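Local coordinates for ParM protein (Staphylococcus aureus, PDB 3JS6) that probably polymerises into actin-like filaments that segregate plasmid DNA between daughter cells, as a member of the actin ATPase superfamily, at residues D94-E97 with C98-L102; G175-F178 with K179-E183. All coordinates share one frame; numbering follows the deposited sequence.

Contact 1 (D94-E97 with C98-L102); sequences DLVE and CSIGL
S99 and L95 meet one turn apart on the alpha-helix 90-104 of the actin-like fold, where S99 puts both of its hydrogen-bond donors, backbone N and OG, on one carbonyl. Its backbone N lies 3.0 Å from L95 O, and its OG donates to the same L95 O at 2.9 Å. The two donors approach from opposite faces of the carbonyl plane; the hydroxyl stands well above that plane, 40° out of it, and so misses the lone pairs. With OG beside its own backbone N (chi1 -66°), the hydroxyl is turned back toward the preceding turn, and this buried polar atom is satisfied inside the helix itself. The regular i to i+4 ladder continues on both sides, from C98 N to D94 O (3.0 Å), from I100 N to V96 O (2.9 Å) and from G101 N to E97 O (2.8 Å).

A second side-chain pair follows the helix: V96 and I100 run alongside each other on one flank, V96 CG1 3.9 Å from I100 CD1.

Further out, strand 4-11 packs on V96, S99 and I100, with F11 touching V96 and S99, and M7 and L9 touching I100. L95 and C98 both meet F66 of strand 64-66. E97 bends at chi2 (-57°), and its OE2 forms a salt bridge with NH2 of R141.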
ATOM      1  N   ASP A  94     -16.450  -3.514   1.866  1.00 22.00           N
ATOM      2  CA  ASP A  94     -16.452  -4.773   1.121  1.00 21.68           C
ATOM      3  C   ASP A  94     -15.022  -5.123   0.683  1.00 19.97           C
ATOM      4  O   ASP A  94     -14.619  -6.291   0.716  1.00 23.27           O
ATOM      5  CB  ASP A  94     -17.366  -4.680  -0.113  1.00 19.35           C
ATOM      6  CG  ASP A  94     -18.865  -4.658   0.248  1.00 34.59           C
ATOM      7  OD1 ASP A  94     -19.687  -4.298  -0.623  1.00 31.31           O
ATOM      8  OD2 ASP A  94     -19.231  -5.012   1.391  1.00 35.83           O
ATOM      9  N   LEU A  95     -14.268  -4.111   0.263  1.00 19.68           N
ATOM     10  CA  LEU A  95     -12.886  -4.289  -0.147  1.00 23.52           C
ATOM     11  C   LEU A  95     -12.086  -4.912   1.025  1.00 22.93           C
ATOM     12  O   LEU A  95     -11.289  -5.837   0.837  1.00 22.53           O
ATOM     13  CB  LEU A  95     -12.266  -2.946  -0.509  1.00 23.41           C
ATOM     14  CG  LEU A  95     -10.760  -2.961  -0.860  1.00 25.37           C
ATOM     15  CD1 LEU A  95     -10.539  -3.695  -2.201  1.00 28.13           C
ATOM     16  CD2 LEU A  95     -10.245  -1.521  -0.963  1.00 24.81           C
ATOM     17  N   VAL A  96     -12.293  -4.391   2.227  1.00 19.12           N
ATOM     18  CA  VAL A  96     -11.583  -4.919   3.398  1.00 19.02           C
ATOM     19  C   VAL A  96     -11.911  -6.409   3.599  1.00 17.87           C
ATOM     20  O   VAL A  96     -11.003  -7.230   3.796  1.00 20.82           O
ATOM     21  CB  VAL A  96     -11.939  -4.109   4.669  1.00 17.71           C
ATOM     22  CG1 VAL A  96     -11.362  -4.802   5.921  1.00 17.87           C
ATOM     23  CG2 VAL A  96     -11.365  -2.705   4.559  1.00 22.38           C
ATOM     24  N   GLU A  97     -13.195  -6.772   3.545  1.00 17.81           N
ATOM     25  CA  GLU A  97     -13.570  -8.184   3.702  1.00 17.17           C
ATOM     26  C   GLU A  97     -12.941  -9.093   2.618  1.00 17.36           C
ATOM     27  O   GLU A  97     -12.455 -10.181   2.936  1.00 16.40           O
ATOM     28  CB  GLU A  97     -15.097  -8.377   3.666  1.00 24.32           C
ATOM     29  CG  GLU A  97     -15.863  -7.697   4.797  1.00 25.44           C
ATOM     30  CD  GLU A  97     -15.389  -8.138   6.158  1.00 30.58           C
ATOM     31  OE1 GLU A  97     -15.302  -9.359   6.373  1.00 32.10           O
ATOM     32  OE2 GLU A  97     -15.099  -7.264   7.001  1.00 37.61           O
ATOM     33  N   CYS A  98     -12.976  -8.682   1.345  1.00 17.86           N
ATOM     34  CA  CYS A  98     -12.370  -9.508   0.276  1.00 22.32           C
ATOM     35  C   CYS A  98     -10.843  -9.649   0.420  1.00 17.50           C
ATOM     36  O   CYS A  98     -10.274 -10.688   0.081  1.00 21.38           O
ATOM     37  CB  CYS A  98     -12.690  -8.925  -1.110  1.00 18.91           C
ATOM     38  SG  CYS A  98     -14.465  -8.951  -1.454  1.00 27.76           S
ATOM     39  N   SER A  99     -10.197  -8.589   0.891  1.00 18.97           N
ATOM     40  CA  SER A  99      -8.747  -8.567   1.082  1.00 20.42           C
ATOM     41  C   SER A  99      -8.407  -9.523   2.230  1.00 22.46           C
ATOM     42  O   SER A  99      -7.477 -10.329   2.153  1.00 15.31           O
ATOM     43  CB  SER A  99      -8.287  -7.141   1.413  1.00 21.52           C
ATOM     44  OG  SER A  99      -8.503  -6.282   0.303  1.00 21.84           O
ATOM     45  N   ILE A 100      -9.176  -9.442   3.298  1.00 17.74           N
ATOM     46  CA  ILE A 100      -8.945 -10.349   4.411  1.00 17.04           C
ATOM     47  C   ILE A 100      -9.210 -11.770   3.911  1.00 17.31           C
ATOM     48  O   ILE A 100      -8.440 -12.696   4.183  1.00 20.45           O
ATOM     49  CB  ILE A 100      -9.866  -9.997   5.599  1.00 17.56           C
ATOM     50  CG1 ILE A 100      -9.315  -8.733   6.287  1.00 17.03           C
ATOM     51  CG2 ILE A 100      -9.976 -11.197   6.547  1.00 24.47           C
ATOM     52  CD1 ILE A 100     -10.189  -8.173   7.402  1.00 22.41           C
ATOM     53  N   GLY A 101     -10.284 -11.940   3.144  1.00 17.89           N
ATOM     54  CA  GLY A 101     -10.610 -13.256   2.623  1.00 22.36           C
ATOM     55  C   GLY A 101      -9.530 -13.869   1.740  1.00 25.24           C
ATOM     56  O   GLY A 101      -9.264 -15.077   1.824  1.00 19.78           O
ATOM     57  N   LEU A 102      -8.903 -13.054   0.892  1.00 23.34           N
ATOM     58  CA  LEU A 102      -7.848 -13.546  -0.003  1.00 24.35           C
ATOM     59  C   LEU A 102      -6.672 -14.067   0.812  1.00 22.42           C
ATOM     60  O   LEU A 102      -6.057 -15.067   0.457  1.00 21.63           O
ATOM     61  CB  LEU A 102      -7.321 -12.445  -0.933  1.00 26.16           C
ATOM     62  CG  LEU A 102      -7.814 -12.314  -2.375  1.00 34.69           C
ATOM     63  CD1 LEU A 102      -6.901 -11.284  -3.082  1.00 25.49           C
ATOM     64  CD2 LEU A 102      -7.777 -13.673  -3.118  1.00 25.16           C
TER

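Contact 2 (G175-F178 with K179-E183); sequences GKVF and KAFTE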
ATOM      1  N   GLY A 175      12.290  -8.195  15.500  1.00 33.09           N
ATOM      2  CA  GLY A 175      11.466  -7.475  16.457  1.00 27.59           C
ATOM      3  C   GLY A 175      12.033  -6.217  17.102  1.00 29.47           C
ATOM      4  O   GLY A 175      11.411  -5.643  17.994  1.00 34.22           O
ATOM      5  N   LYS A 176      13.205  -5.779  16.663  1.00 25.34           N
ATOM      6  CA  LYS A 176      13.808  -4.574  17.209  1.00 28.72           C
ATOM      7  C   LYS A 176      14.247  -3.587  16.148  1.00 28.74           C
ATOM      8  O   LYS A 176      14.824  -3.975  15.130  1.00 28.60           O
ATOM      9  CB  LYS A 176      15.002  -4.916  18.099  1.00 31.94           C
ATOM     10  CG  LYS A 176      15.807  -6.109  17.673  1.00 45.34           C
ATOM     11  CD  LYS A 176      17.036  -6.261  18.578  1.00 52.20           C
ATOM     12  CE  LYS A 176      16.666  -6.232  20.061  1.00 50.25           C
ATOM     13  NZ  LYS A 176      15.888  -7.430  20.492  1.00 56.07           N
ATOM     14  N   VAL A 177      13.955  -2.312  16.384  1.00 26.19           N
ATOM     15  CA  VAL A 177      14.342  -1.268  15.450  1.00 30.14           C
ATOM     16  C   VAL A 177      15.856  -1.108  15.571  1.00 33.19           C
ATOM     17  O   VAL A 177      16.408  -1.348  16.648  1.00 34.27           O
ATOM     18  CB  VAL A 177      13.670   0.060  15.811  1.00 30.82           C
ATOM     19  CG1 VAL A 177      12.156  -0.087  15.724  1.00 35.65           C
ATOM     20  CG2 VAL A 177      14.074   0.471  17.211  1.00 38.08           C
ATOM     21  N   PHE A 178      16.527  -0.712  14.489  1.00 27.06           N
ATOM     22  CA  PHE A 178      17.981  -0.537  14.535  1.00 22.36           C
ATOM     23  C   PHE A 178      18.304   0.548  15.553  1.00 26.53           C
ATOM     24  O   PHE A 178      17.578   1.524  15.684  1.00 24.56           O
ATOM     25  CB  PHE A 178      18.542  -0.136  13.162  1.00 28.21           C
ATOM     26  CG  PHE A 178      18.405  -1.202  12.092  1.00 31.27           C
ATOM     27  CD1 PHE A 178      18.128  -2.535  12.422  1.00 30.05           C
ATOM     28  CD2 PHE A 178      18.574  -0.871  10.748  1.00 31.07           C
ATOM     29  CE1 PHE A 178      18.017  -3.516  11.424  1.00 38.07           C
ATOM     30  CE2 PHE A 178      18.466  -1.843   9.741  1.00 32.94           C
ATOM     31  CZ  PHE A 178      18.187  -3.167  10.076  1.00 33.48           C
ATOM     32  N   LYS A 179      19.388   0.371  16.292  1.00 32.26           N
ATOM     33  CA  LYS A 179      19.761   1.373  17.277  1.00 38.30           C
ATOM     34  C   LYS A 179      19.788   2.776  16.677  1.00 36.71           C
ATOM     35  O   LYS A 179      19.222   3.705  17.248  1.00 39.48           O
ATOM     36  CB  LYS A 179      21.113   1.025  17.888  1.00 39.84           C
ATOM     37  CG  LYS A 179      21.160  -0.405  18.430  1.00 44.54           C
ATOM     38  CD  LYS A 179      22.483  -0.717  19.141  1.00 54.41           C
ATOM     39  CE  LYS A 179      22.750  -2.217  19.219  1.00 55.31           C
ATOM     40  NZ  LYS A 179      23.182  -2.755  17.885  1.00 60.64           N
ATOM     41  N   ALA A 180      20.419   2.936  15.519  1.00 33.49           N
ATOM     42  CA  ALA A 180      20.491   4.250  14.904  1.00 32.94           C
ATOM     43  C   ALA A 180      19.122   4.905  14.703  1.00 35.45           C
ATOM     44  O   ALA A 180      18.988   6.125  14.817  1.00 32.26           O
ATOM     45  CB  ALA A 180      21.211   4.163  13.570  1.00 38.34           C
ATOM     46  N   PHE A 181      18.109   4.093  14.413  1.00 36.46           N
ATOM     47  CA  PHE A 181      16.769   4.611  14.161  1.00 35.97           C
ATOM     48  C   PHE A 181      16.121   5.252  15.384  1.00 32.14           C
ATOM     49  O   PHE A 181      15.359   6.204  15.249  1.00 32.96           O
ATOM     50  CB  PHE A 181      15.873   3.483  13.621  1.00 34.43           C
ATOM     51  CG  PHE A 181      14.498   3.935  13.218  1.00 30.88           C
ATOM     52  CD1 PHE A 181      14.323   4.857  12.199  1.00 36.61           C
ATOM     53  CD2 PHE A 181      13.372   3.441  13.875  1.00 37.26           C
ATOM     54  CE1 PHE A 181      13.041   5.288  11.830  1.00 44.04           C
ATOM     55  CE2 PHE A 181      12.090   3.859  13.517  1.00 39.14           C
ATOM     56  CZ  PHE A 181      11.924   4.787  12.489  1.00 37.28           C
ATOM     57  N   THR A 182      16.432   4.744  16.570  1.00 32.77           N
ATOM     58  CA  THR A 182      15.838   5.277  17.796  1.00 35.20           C
ATOM     59  C   THR A 182      16.196   6.737  18.054  1.00 35.85           C
ATOM     60  O   THR A 182      15.422   7.468  18.682  1.00 32.81           O
ATOM     61  CB  THR A 182      16.248   4.442  19.039  1.00 35.97           C
ATOM     62  OG1 THR A 182      17.657   4.559  19.258  1.00 36.45           O
ATOM     63  CG2 THR A 182      15.909   2.980  18.833  1.00 40.52           C
ATOM     64  N   GLU A 183      17.359   7.179  17.609  1.00 29.07           N
ATOM     65  CA  GLU A 183      17.738   8.568  17.816  1.00 40.07           C
ATOM     66  C   GLU A 183      18.267   9.202  16.536  1.00 35.80           C
ATOM     67  O   GLU A 183      19.176  10.018  16.574  1.00 34.74           O
ATOM     68  CB  GLU A 183      18.782   8.679  18.929  1.00 47.89           C
ATOM     69  CG  GLU A 183      19.508   7.377  19.231  1.00 59.56           C
ATOM     70  CD  GLU A 183      20.550   7.531  20.321  1.00 61.21           C
ATOM     71  OE1 GLU A 183      20.165   7.590  21.507  1.00 66.10           O
ATOM     72  OE2 GLU A 183      21.752   7.593  19.988  1.00 65.90           O
TER
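The ring of F181 meets V177 at its edge: V177 CB lies near the ring plane, 3.9 Å from F181 CD2, and the valine and the phenylalanine run nearly perpendicular to one another. With CG anti to the backbone N (chi1 -175°), the ring edge carrying CD2 reaches V177. Y186 makes an edge-to-face ring contact with F181. The ring of F178, by contrast, leads away from the residues that follow it, and N171 touches its side chain.

V177 has a second neighbour in T182, whose methyl CG2 comes to 3.5 Å from V177 CG2. That methyl can face the valine because the threonine hydroxyl takes the place between backbone N and carbonyl carbon (chi1 65°), from which OG1 donates to K179 O at 2.7 Å, in the carbonyl plane. T182 N also donates to K179 O, at 3.1 Å, so this one carbonyl is gripped by both the backbone and the side chain of the residue three places on.

Strand 176-177 runs on into the short, weakly bonded helix 179-182, a strand-to-helix junction that follows a two-stranded hairpin. Across this join, F181 N makes a weak i to i+3 hydrogen bond to F178 O, 2.9 Å long but bent to 130° at the hydrogen.

The contact is structural packing, much of it at the surface, but F181 is buried. It touches M164 and L167 of helix 162-169, while strand 176-177 pairs antiparallel with strand 172-173 and strand 185-191 begins just beyond the helix.

Overall arrangement
Contact 1 comes first along the chain and contact 2 follows in series, with centres 33 Å apart and nearest atoms about 23 Å apart, so the two do not touch. Contact 1 lies wholly within helix 90-104, which packs on the large mixed sheet of the N-terminal actin-like region. Contact 2 sits at the surface, where the small hairpin of strands 172-173 and 176-177 passes through helix 179-182 into strand 185-191, the central strand of the five-stranded sheet. They share no helix or sheet: one belongs to a buried layer of the first half, the other to the connection leading into the second half of this actin-like protein.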